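Local atomic coordinates of mannan endo-1,4-beta-mannosidase (Cryptopygus antarcticus, PDB entry 4OOU), a protein that hydrolyses the 1,4-beta-linked backbones of mannans, as a secreted endo-mannanase of glycosyl hydrolase family 5 from an Antarctic springtail. Residues V238-G241 with T247-D250; E181-L186 with N256-S261; N291-F294 with A300-V303. All coordinates share one frame; numbering follows the deposited sequence.

Overall arrangement
The three contacts belong to one TIM barrel and are linked through the loop after strand 238-241. Interactions 1 and 2 are neighbours, with centres about 6 Å apart. G241 O lies 2.7 Å from E181 N, so the strand of interaction 1 meets the backbone of the probable proton donor/acceptor, which lies in interaction 2. T247 O and H257 N, 3.0 Å apart, join the loop segments of the two contacts. Interaction 3 lies farther out, its centre about 12 Å from that of interaction 1 and about 16 Å from that of interaction 2. T249 OG1 still reaches Y301 O at 2.7 Å, which ties interaction 3 to interaction 1.

Interaction 1. Residues V238-G241 with T247-D250; sequences VTVG and TQTD
The side-chain amide of Q248 reaches the backbone of V240 on strand 238-241, one of the strands of the TIM barrel. Q248 NE2 donates to V240 O at 3.2 Å. The N-H points almost straight at the oxygen, at 164°. The acceptor lies close to the plane of the Q248 amide, but NE2 approaches from above the carbonyl plane of V240, 55° out of it. Beside this bond, V240 CG1 lies 4.5 Å from Q248 NE2. The contact is small and buried, and this bond is its main feature.

The chain of Q248 is extended beyond CG, with chi2 at -171°. This carries the amide from the loop to the strand, although the CA atoms of Q248 and G241 stay 9.2 Å apart. The other end of the amide is held as well. Q248 OE1 accepts from the backbone N of Q278 on strand 277-281, and NE2 also bonds to S242 OG. One amide therefore bridges strands 238-241 and 277-281 near the catalytic end of the barrel. With an alanine here, V240 O, S242 OG and the backbone N of Q278 would probably all lose this partner, and the link it makes between the two strands would go.

Farther out, helix 215-232 packs on the strand through I222, which touches V240. On strand 277-281, Y277 and M279 touch the Q248 side chain, whose CD stands 4.1 Å from V240 O.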
ATOM      1  N   VAL A 238      -8.549   0.878   2.926  1.00 33.68           N
ATOM      2  CA  VAL A 238      -8.033   0.526   1.622  1.00 32.37           C
ATOM      3  C   VAL A 238      -7.227   1.668   1.097  1.00 34.86           C
ATOM      4  O   VAL A 238      -7.587   2.837   1.346  1.00 35.93           O
ATOM      5  CB  VAL A 238      -9.127   0.168   0.650  1.00 30.34           C
ATOM      6  CG1 VAL A 238      -8.508  -0.298  -0.653  1.00 31.18           C
ATOM      7  CG2 VAL A 238      -9.988  -0.956   1.236  1.00 30.20           C
ATOM      8  N   THR A 239      -6.132   1.326   0.395  1.00 32.63           N
ATOM      9  CA  THR A 239      -5.296   2.301  -0.268  1.00 30.44           C
ATOM     10  C   THR A 239      -4.860   1.793  -1.633  1.00 31.01           C
ATOM     11  O   THR A 239      -5.172   0.684  -2.062  1.00 28.39           O
ATOM     12  CB  THR A 239      -4.047   2.637   0.592  1.00 32.12           C
ATOM     13  OG1 THR A 239      -3.384   3.828   0.133  1.00 30.00           O
ATOM     14  CG2 THR A 239      -3.061   1.523   0.558  1.00 32.48           C
ATOM     15  N   VAL A 240      -4.158   2.684  -2.307  1.00 31.34           N
ATOM     16  CA  VAL A 240      -3.502   2.457  -3.543  1.00 33.30           C
ATOM     17  C   VAL A 240      -2.227   3.323  -3.438  1.00 34.53           C
ATOM     18  O   VAL A 240      -2.296   4.470  -2.980  1.00 35.95           O
ATOM     19  CB  VAL A 240      -4.373   2.939  -4.708  1.00 32.72           C
ATOM     20  CG1 VAL A 240      -3.587   2.960  -6.013  1.00 31.78           C
ATOM     21  CG2 VAL A 240      -5.600   2.056  -4.836  1.00 32.75           C
ATOM     22  N   GLY A 241      -1.081   2.770  -3.827  1.00 31.95           N
ATOM     23  CA  GLY A 241       0.201   3.466  -3.689  1.00 33.37           C
ATOM     24  C   GLY A 241       0.715   3.911  -5.053  1.00 32.21           C
ATOM     25  O   GLY A 241       1.243   3.101  -5.820  1.00 26.12           O
ATOM     26  N   THR A 247      -0.177  11.989  -9.383  1.00 46.26           N
ATOM     27  CA  THR A 247      -1.411  11.332  -9.675  1.00 42.30           C
ATOM     28  C   THR A 247      -2.294  11.235  -8.437  1.00 41.73           C
ATOM     29  O   THR A 247      -3.362  10.617  -8.467  1.00 46.72           O
ATOM     30  CB  THR A 247      -1.064   9.990 -10.320  1.00 42.58           C
ATOM     31  OG1 THR A 247      -2.184   9.493 -11.025  1.00 50.00           O
ATOM     32  CG2 THR A 247      -0.659   9.010  -9.327  1.00 43.47           C
ATOM     33  N   GLN A 248      -1.887  11.876  -7.345  1.00 40.61           N
ATOM     34  CA  GLN A 248      -2.710  11.857  -6.132  1.00 41.52           C
ATOM     35  C   GLN A 248      -2.845  13.233  -5.471  1.00 40.61           C
ATOM     36  O   GLN A 248      -3.147  13.355  -4.274  1.00 36.78           O
ATOM     37  CB  GLN A 248      -2.245  10.761  -5.148  1.00 42.64           C
ATOM     38  CG  GLN A 248      -2.862   9.391  -5.455  1.00 41.18           C
ATOM     39  CD  GLN A 248      -2.596   8.355  -4.386  1.00 41.57           C
ATOM     40  OE1 GLN A 248      -2.562   8.669  -3.200  1.00 43.61           O
ATOM     41  NE2 GLN A 248      -2.412   7.106  -4.800  1.00 41.25           N
ATOM     42  N   THR A 249      -2.689  14.272  -6.282  1.00 39.55           N
ATOM     43  CA  THR A 249      -3.042  15.619  -5.859  1.00 37.25           C
ATOM     44  C   THR A 249      -3.695  16.377  -7.010  1.00 42.50           C
ATOM     45  O   THR A 249      -3.307  16.213  -8.181  1.00 44.53           O
ATOM     46  CB  THR A 249      -1.792  16.365  -5.397  1.00 34.26           C
ATOM     47  OG1 THR A 249      -2.168  17.613  -4.781  1.00 31.57           O
ATOM     48  CG2 THR A 249      -0.832  16.571  -6.587  1.00 33.57           C
ATOM     49  N   ASP A 250      -4.674  17.219  -6.696  1.00 44.80           N
ATOM     50  CA  ASP A 250      -5.168  18.161  -7.716  1.00 46.48           C
ATOM     51  C   ASP A 250      -4.343  19.446  -7.753  1.00 41.97           C
ATOM     52  O   ASP A 250      -4.481  20.268  -8.672  1.00 44.96           O
ATOM     53  CB  ASP A 250      -6.655  18.428  -7.533  1.00 45.29           C
ATOM     54  CG  ASP A 250      -7.462  17.257  -7.949  1.00 46.22           C
ATOM     55  OD1 ASP A 250      -7.274  16.809  -9.092  1.00 47.64           O
ATOM     56  OD2 ASP A 250      -8.239  16.737  -7.132  1.00 52.59           O
TER

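Interaction 2. Residues E181-L186 with N256-S261; sequences EPEGTL and NHYKDS
Y258 meets E183 and P182 with the hydroxyl end of its ring. The polar part is one hydrogen bond: Y258 OH donates to E183 OE2 at 2.7 Å. The oxygen is met on its anti side, 27° out of the carboxylate plane. E183 OE2 lies at the edge of the Y258 ring, near the ring plane, while the carboxylate plane itself stands almost perpendicular to it, at 89°. The E183 chain is bent at chi2 (80°), which brings its end nearer Y258.

Second bonds fix the carboxylate. E183 OE2 also pairs with S242 OG, and OE1 accepts from the backbone N of W243, a substrate-binding residue. These partners probably ease the burial of a negative charge.

P182 packs against the same end of the ring. Its CB lies 3.5 Å from Y258 OH. The apolar contact is P182 CG to Y258 CZ, at 4.2 Å, oblique to the ring. V240 touches both P182 and Y258, and M215 and L219 of helix 215-232 close on the tyrosine.

Bonds within each segment shape the backbone. G184 N donates to E181 O at 3.0 Å and turns the chain just after the active-site glutamate. On the other side, Y258 N donates to N256 OD1 at 3.1 Å, forming an Asx turn that precedes helix 260-267. K259 NZ bonds weakly to N256 O and forms a salt bridge with D250.

E181 and P182 follow N180, giving the Asn-Glu-Pro sequence that marks the end of the fourth barrel strand in family 5 glycosidases. E181 is the probable proton donor/acceptor, and the Y258-E183 bond ties the turn that follows it to the loop before helix 260-267.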
ATOM      1  N   GLU A 181       1.627   1.024  -7.580  1.00 30.28           N
ATOM      2  CA  GLU A 181       2.079   1.750  -8.779  1.00 34.44           C
ATOM      3  C   GLU A 181       1.277   1.386 -10.056  1.00 34.40           C
ATOM      4  O   GLU A 181       1.799   0.833 -11.028  1.00 35.69           O
ATOM      5  CB  GLU A 181       3.612   1.608  -8.963  1.00 34.51           C
ATOM      6  CG  GLU A 181       4.370   2.022  -7.693  1.00 35.27           C
ATOM      7  CD  GLU A 181       5.851   2.354  -7.891  1.00 38.35           C
ATOM      8  OE1 GLU A 181       6.462   2.006  -8.952  1.00 41.44           O
ATOM      9  OE2 GLU A 181       6.412   2.978  -6.943  1.00 37.25           O
ATOM     10  N   PRO A 182      -0.020   1.684 -10.033  1.00 35.29           N
ATOM     11  CA  PRO A 182      -0.866   1.397 -11.184  1.00 36.72           C
ATOM     12  C   PRO A 182      -0.354   2.060 -12.451  1.00 37.45           C
ATOM     13  O   PRO A 182      -0.714   1.638 -13.534  1.00 43.67           O
ATOM     14  CB  PRO A 182      -2.206   2.033 -10.797  1.00 35.78           C
ATOM     15  CG  PRO A 182      -2.194   2.093  -9.305  1.00 34.59           C
ATOM     16  CD  PRO A 182      -0.764   2.296  -8.917  1.00 33.92           C
ATOM     17  N   GLU A 183       0.462   3.098 -12.296  1.00 38.84           N
ATOM     18  CA  GLU A 183       0.981   3.905 -13.421  1.00 40.11           C
ATOM     19  C   GLU A 183       2.022   3.164 -14.235  1.00 40.06           C
ATOM     20  O   GLU A 183       2.360   3.587 -15.360  1.00 46.93           O
ATOM     21  CB  GLU A 183       1.607   5.223 -12.928  1.00 40.80           C
ATOM     22  CG  GLU A 183       0.642   6.103 -12.144  1.00 41.08           C
ATOM     23  CD  GLU A 183       0.470   5.663 -10.692  1.00 42.67           C
ATOM     24  OE1 GLU A 183       1.480   5.178 -10.099  1.00 39.46           O
ATOM     25  OE2 GLU A 183      -0.671   5.815 -10.165  1.00 36.70           O
ATOM     26  N   GLY A 184       2.527   2.073 -13.666  1.00 37.49           N
ATOM     27  CA  GLY A 184       3.497   1.225 -14.333  1.00 38.84           C
ATOM     28  C   GLY A 184       2.961   0.560 -15.587  1.00 35.87           C
ATOM     29  O   GLY A 184       3.643   0.494 -16.590  1.00 31.87           O
ATOM     30  N   THR A 185       1.722   0.076 -15.505  1.00 39.13           N
ATOM     31  CA  THR A 185       1.112  -0.687 -16.577  1.00 37.79           C
ATOM     32  C   THR A 185      -0.052   0.110 -17.145  1.00 40.43           C
ATOM     33  O   THR A 185      -0.916  -0.413 -17.844  1.00 44.22           O
ATOM     34  CB  THR A 185       0.696  -2.092 -16.076  1.00 36.30           C
ATOM     35  OG1 THR A 185       0.049  -1.995 -14.794  1.00 35.14           O
ATOM     36  CG2 THR A 185       1.926  -2.943 -15.955  1.00 35.80           C
ATOM     37  N   LEU A 186      -0.044   1.402 -16.850  1.00 41.90           N
ATOM     38  CA  LEU A 186      -1.045   2.344 -17.338  1.00 41.74           C
ATOM     39  C   LEU A 186      -0.839   2.539 -18.829  1.00 40.00           C
ATOM     40  O   LEU A 186       0.285   2.507 -19.268  1.00 36.93           O
ATOM     41  CB  LEU A 186      -0.856   3.677 -16.611  1.00 42.09           C
ATOM     42  CG  LEU A 186      -1.782   4.895 -16.716  1.00 43.24           C
ATOM     43  CD1 LEU A 186      -0.961   6.177 -16.840  1.00 39.14           C
ATOM     44  CD2 LEU A 186      -2.804   4.808 -17.836  1.00 42.25           C
ATOM     45  N   ASN A 256      -5.518  14.273  -9.178  1.00 44.45           N
ATOM     46  CA  ASN A 256      -5.769  13.193  -8.220  1.00 46.76           C
ATOM     47  C   ASN A 256      -6.707  12.198  -8.895  1.00 46.81           C
ATOM     48  O   ASN A 256      -7.918  12.406  -8.920  1.00 50.49           O
ATOM     49  CB  ASN A 256      -6.401  13.753  -6.934  1.00 49.36           C
ATOM     50  CG  ASN A 256      -6.674  12.687  -5.871  1.00 52.68           C
ATOM     51  OD1 ASN A 256      -6.461  11.474  -6.068  1.00 54.32           O
ATOM     52  ND2 ASN A 256      -7.166  13.144  -4.723  1.00 50.73           N
ATOM     53  N   HIS A 257      -6.154  11.109  -9.424  1.00 43.38           N
ATOM     54  CA  HIS A 257      -6.960  10.143 -10.146  1.00 41.70           C
ATOM     55  C   HIS A 257      -7.727   9.169  -9.292  1.00 38.99           C
ATOM     56  O   HIS A 257      -8.464   8.372  -9.848  1.00 40.08           O
ATOM     57  CB  HIS A 257      -6.104   9.331 -11.117  1.00 41.99           C
ATOM     58  CG  HIS A 257      -5.793  10.056 -12.372  1.00 43.28           C
ATOM     59  ND1 HIS A 257      -4.665  10.831 -12.521  1.00 42.18           N
ATOM     60  CD2 HIS A 257      -6.472  10.144 -13.537  1.00 46.42           C
ATOM     61  CE1 HIS A 257      -4.652  11.357 -13.734  1.00 43.87           C
ATOM     62  NE2 HIS A 257      -5.743  10.961 -14.372  1.00 46.09           N
ATOM     63  N   TYR A 258      -7.575   9.224  -7.967  1.00 38.34           N
ATOM     64  CA  TYR A 258      -8.135   8.194  -7.085  1.00 36.59           C
ATOM     65  C   TYR A 258      -9.082   8.738  -6.005  1.00 39.50           C
ATOM     66  O   TYR A 258      -9.440   8.017  -5.063  1.00 40.72           O
ATOM     67  CB  TYR A 258      -7.001   7.364  -6.473  1.00 32.25           C
ATOM     68  CG  TYR A 258      -6.025   6.785  -7.509  1.00 29.41           C
ATOM     69  CD1 TYR A 258      -4.945   7.506  -7.941  1.00 28.21           C
ATOM     70  CD2 TYR A 258      -6.192   5.520  -8.030  1.00 29.46           C
ATOM     71  CE1 TYR A 258      -4.054   6.991  -8.856  1.00 28.71           C
ATOM     72  CE2 TYR A 258      -5.309   4.999  -8.951  1.00 29.01           C
ATOM     73  CZ  TYR A 258      -4.233   5.745  -9.364  1.00 28.45           C
ATOM     74  OH  TYR A 258      -3.324   5.259 -10.297  1.00 27.48           O
ATOM     75  N   LYS A 259      -9.513   9.991  -6.157  1.00 43.46           N
ATOM     76  CA  LYS A 259     -10.562  10.557  -5.284  1.00 46.46           C
ATOM     77  C   LYS A 259     -11.871   9.793  -5.390  1.00 40.88           C
ATOM     78  O   LYS A 259     -12.188   9.245  -6.435  1.00 35.69           O
ATOM     79  CB  LYS A 259     -10.800  12.077  -5.524  1.00 53.70           C
ATOM     80  CG  LYS A 259     -10.899  12.633  -6.957  1.00 56.14           C
ATOM     81  CD  LYS A 259     -10.741  14.162  -6.889  1.00 57.82           C
ATOM     82  CE  LYS A 259     -11.034  14.910  -8.192  1.00 63.70           C
ATOM     83  NZ  LYS A 259      -9.860  15.101  -9.100  1.00 63.75           N
ATOM     84  N   ASP A 260     -12.614   9.741  -4.292  1.00 38.09           N
ATOM     85  CA  ASP A 260     -13.943   9.110  -4.297  1.00 37.60           C
ATOM     86  C   ASP A 260     -14.674   9.289  -5.648  1.00 37.40           C
ATOM     87  O   ASP A 260     -14.917   8.292  -6.333  1.00 38.83           O
ATOM     88  CB  ASP A 260     -14.814   9.649  -3.155  1.00 36.53           C
ATOM     89  CG  ASP A 260     -14.321   9.229  -1.766  1.00 38.75           C
ATOM     90  OD1 ASP A 260     -13.097   8.979  -1.539  1.00 36.92           O
ATOM     91  OD2 ASP A 260     -15.193   9.171  -0.873  1.00 40.71           O
ATOM     92  N   SER A 261     -15.002  10.526  -6.050  1.00 37.86           N
ATOM     93  CA  SER A 261     -15.774  10.761  -7.317  1.00 41.20           C
ATOM     94  C   SER A 261     -15.279   9.874  -8.490  1.00 44.15           C
ATOM     95  O   SER A 261     -16.076   9.141  -9.110  1.00 46.09           O
ATOM     96  CB  SER A 261     -15.861  12.269  -7.730  1.00 38.22           C
ATOM     97  OG  SER A 261     -14.731  12.743  -8.456  1.00 36.58           O
TER

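Interaction 3. Residues N291-F294 with A300-V303; sequences NAPF and AYNV
Y301 points its hydroxyl at the backbone of N291-P293, within the long loop that joins strands 277-281 and 308-313 of the TIM barrel. The ring meets this segment with its edge. N291 O, A292 C and P293 CA all lie near the ring plane. Y301 OH donates to N291 O, but the modelled distance of 2.4 Å is very short, so its exact value is doubtful.

The torsion chi1 of Y301 (-66°) places CG anti to the carbonyl carbon and brings the hydroxyl end of the ring up to N291-P293. There the P293 ring crosses the tyrosine at about a right angle. P293 CD is the side-chain atom of the proline nearest Y301 OH, at 3.3 Å. P293 N is also near the hydroxyl, but it has no hydrogen to share and forms no bond with it.

M279 and L308, from the two flanking strands, touch Y301, while T281 and I310 touch P293. The contact joins the two arms of the loop and packs them on these strands. Where the proline and tyrosine rings meet, P293 CG stands 4.4 Å from Y301 CE2.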
ATOM      1  N   ASN A 291       7.576  19.234  -6.783  1.00 48.51           N
ATOM      2  CA  ASN A 291       6.618  19.294  -5.698  1.00 46.72           C
ATOM      3  C   ASN A 291       6.423  17.904  -5.119  1.00 42.34           C
ATOM      4  O   ASN A 291       5.313  17.503  -4.782  1.00 41.21           O
ATOM      5  CB  ASN A 291       5.315  19.892  -6.208  1.00 49.31           C
ATOM      6  CG  ASN A 291       5.541  21.194  -6.966  1.00 52.66           C
ATOM      7  OD1 ASN A 291       6.173  22.127  -6.448  1.00 47.53           O
ATOM      8  ND2 ASN A 291       5.033  21.262  -8.209  1.00 52.02           N
ATOM      9  N   ALA A 292       7.537  17.185  -5.010  1.00 38.32           N
ATOM     10  CA  ALA A 292       7.564  15.874  -4.410  1.00 38.92           C
ATOM     11  C   ALA A 292       7.465  16.026  -2.901  1.00 37.35           C
ATOM     12  O   ALA A 292       7.639  17.117  -2.361  1.00 43.99           O
ATOM     13  CB  ALA A 292       8.819  15.114  -4.823  1.00 37.61           C
ATOM     14  N   PRO A 293       7.124  14.957  -2.212  1.00 35.59           N
ATOM     15  CA  PRO A 293       6.737  15.081  -0.806  1.00 39.51           C
ATOM     16  C   PRO A 293       7.754  15.697   0.164  1.00 42.99           C
ATOM     17  O   PRO A 293       7.341  16.446   1.062  1.00 43.61           O
ATOM     18  CB  PRO A 293       6.453  13.632  -0.407  1.00 36.68           C
ATOM     19  CG  PRO A 293       5.889  13.070  -1.635  1.00 37.78           C
ATOM     20  CD  PRO A 293       6.687  13.679  -2.770  1.00 36.45           C
ATOM     21  N   PHE A 294       9.046  15.361   0.002  1.00 43.27           N
ATOM     22  CA  PHE A 294      10.099  15.892   0.868  1.00 41.64           C
ATOM     23  C   PHE A 294      10.538  17.262   0.377  1.00 41.82           C
ATOM     24  O   PHE A 294      11.350  17.908   1.030  1.00 42.58           O
ATOM     25  CB  PHE A 294      11.303  14.940   0.993  1.00 42.60           C
ATOM     26  CG  PHE A 294      10.997  13.680   1.755  1.00 40.24           C
ATOM     27  CD1 PHE A 294      10.794  13.717   3.118  1.00 41.95           C
ATOM     28  CD2 PHE A 294      10.879  12.448   1.098  1.00 41.97           C
ATOM     29  CE1 PHE A 294      10.474  12.545   3.825  1.00 42.22           C
ATOM     30  CE2 PHE A 294      10.557  11.279   1.792  1.00 42.08           C
ATOM     31  CZ  PHE A 294      10.355  11.325   3.163  1.00 39.01           C
ATOM     32  N   ALA A 300       0.068  21.036   1.205  1.00 34.41           N
ATOM     33  CA  ALA A 300       0.238  21.473  -0.170  1.00 33.59           C
ATOM     34  C   ALA A 300      -0.551  20.591  -1.122  1.00 34.92           C
ATOM     35  O   ALA A 300      -1.034  21.068  -2.142  1.00 38.11           O
ATOM     36  CB  ALA A 300       1.718  21.477  -0.558  1.00 33.06           C
ATOM     37  N   TYR A 301      -0.700  19.299  -0.823  1.00 34.38           N
ATOM     38  CA  TYR A 301      -1.387  18.443  -1.783  1.00 36.17           C
ATOM     39  C   TYR A 301      -2.917  18.639  -1.722  1.00 38.70           C
ATOM     40  O   TYR A 301      -3.645  18.074  -2.525  1.00 41.51           O
ATOM     41  CB  TYR A 301      -0.964  16.983  -1.635  1.00 32.81           C
ATOM     42  CG  TYR A 301       0.480  16.743  -2.002  1.00 30.86           C
ATOM     43  CD1 TYR A 301       0.950  17.009  -3.263  1.00 29.25           C
ATOM     44  CD2 TYR A 301       1.374  16.266  -1.077  1.00 31.04           C
ATOM     45  CE1 TYR A 301       2.277  16.815  -3.610  1.00 28.11           C
ATOM     46  CE2 TYR A 301       2.703  16.055  -1.413  1.00 32.66           C
ATOM     47  CZ  TYR A 301       3.154  16.344  -2.693  1.00 31.12           C
ATOM     48  OH  TYR A 301       4.494  16.122  -3.010  1.00 28.45           O
ATOM     49  N   ASN A 302      -3.374  19.495  -0.812  1.00 40.71           N
ATOM     50  CA  ASN A 302      -4.799  19.818  -0.646  1.00 41.14           C
ATOM     51  C   ASN A 302      -5.615  18.537  -0.697  1.00 37.37           C
ATOM     52  O   ASN A 302      -6.413  18.322  -1.597  1.00 36.45           O
ATOM     53  CB  ASN A 302      -5.279  20.845  -1.682  1.00 39.17           C
ATOM     54  CG  ASN A 302      -6.706  21.367  -1.393  1.00 42.81           C
ATOM     55  OD1 ASN A 302      -7.378  21.925  -2.266  1.00 46.86           O
ATOM     56  ND2 ASN A 302      -7.172  21.175  -0.173  1.00 41.58           N
ATOM     57  N   VAL A 303      -5.359  17.658   0.258  1.00 37.91           N
ATOM     58  CA  VAL A 303      -5.930  16.310   0.205  1.00 35.71           C
ATOM     59  C   VAL A 303      -6.317  15.814   1.636  1.00 35.01           C
ATOM     60  O   VAL A 303      -6.297  14.622   1.956  1.00 32.56           O
ATOM     61  CB  VAL A 303      -4.930  15.436  -0.556  1.00 34.92           C
ATOM     62  CG1 VAL A 303      -3.946  14.725   0.372  1.00 36.36           C
ATOM     63  CG2 VAL A 303      -5.646  14.503  -1.475  1.00 35.44           C
TER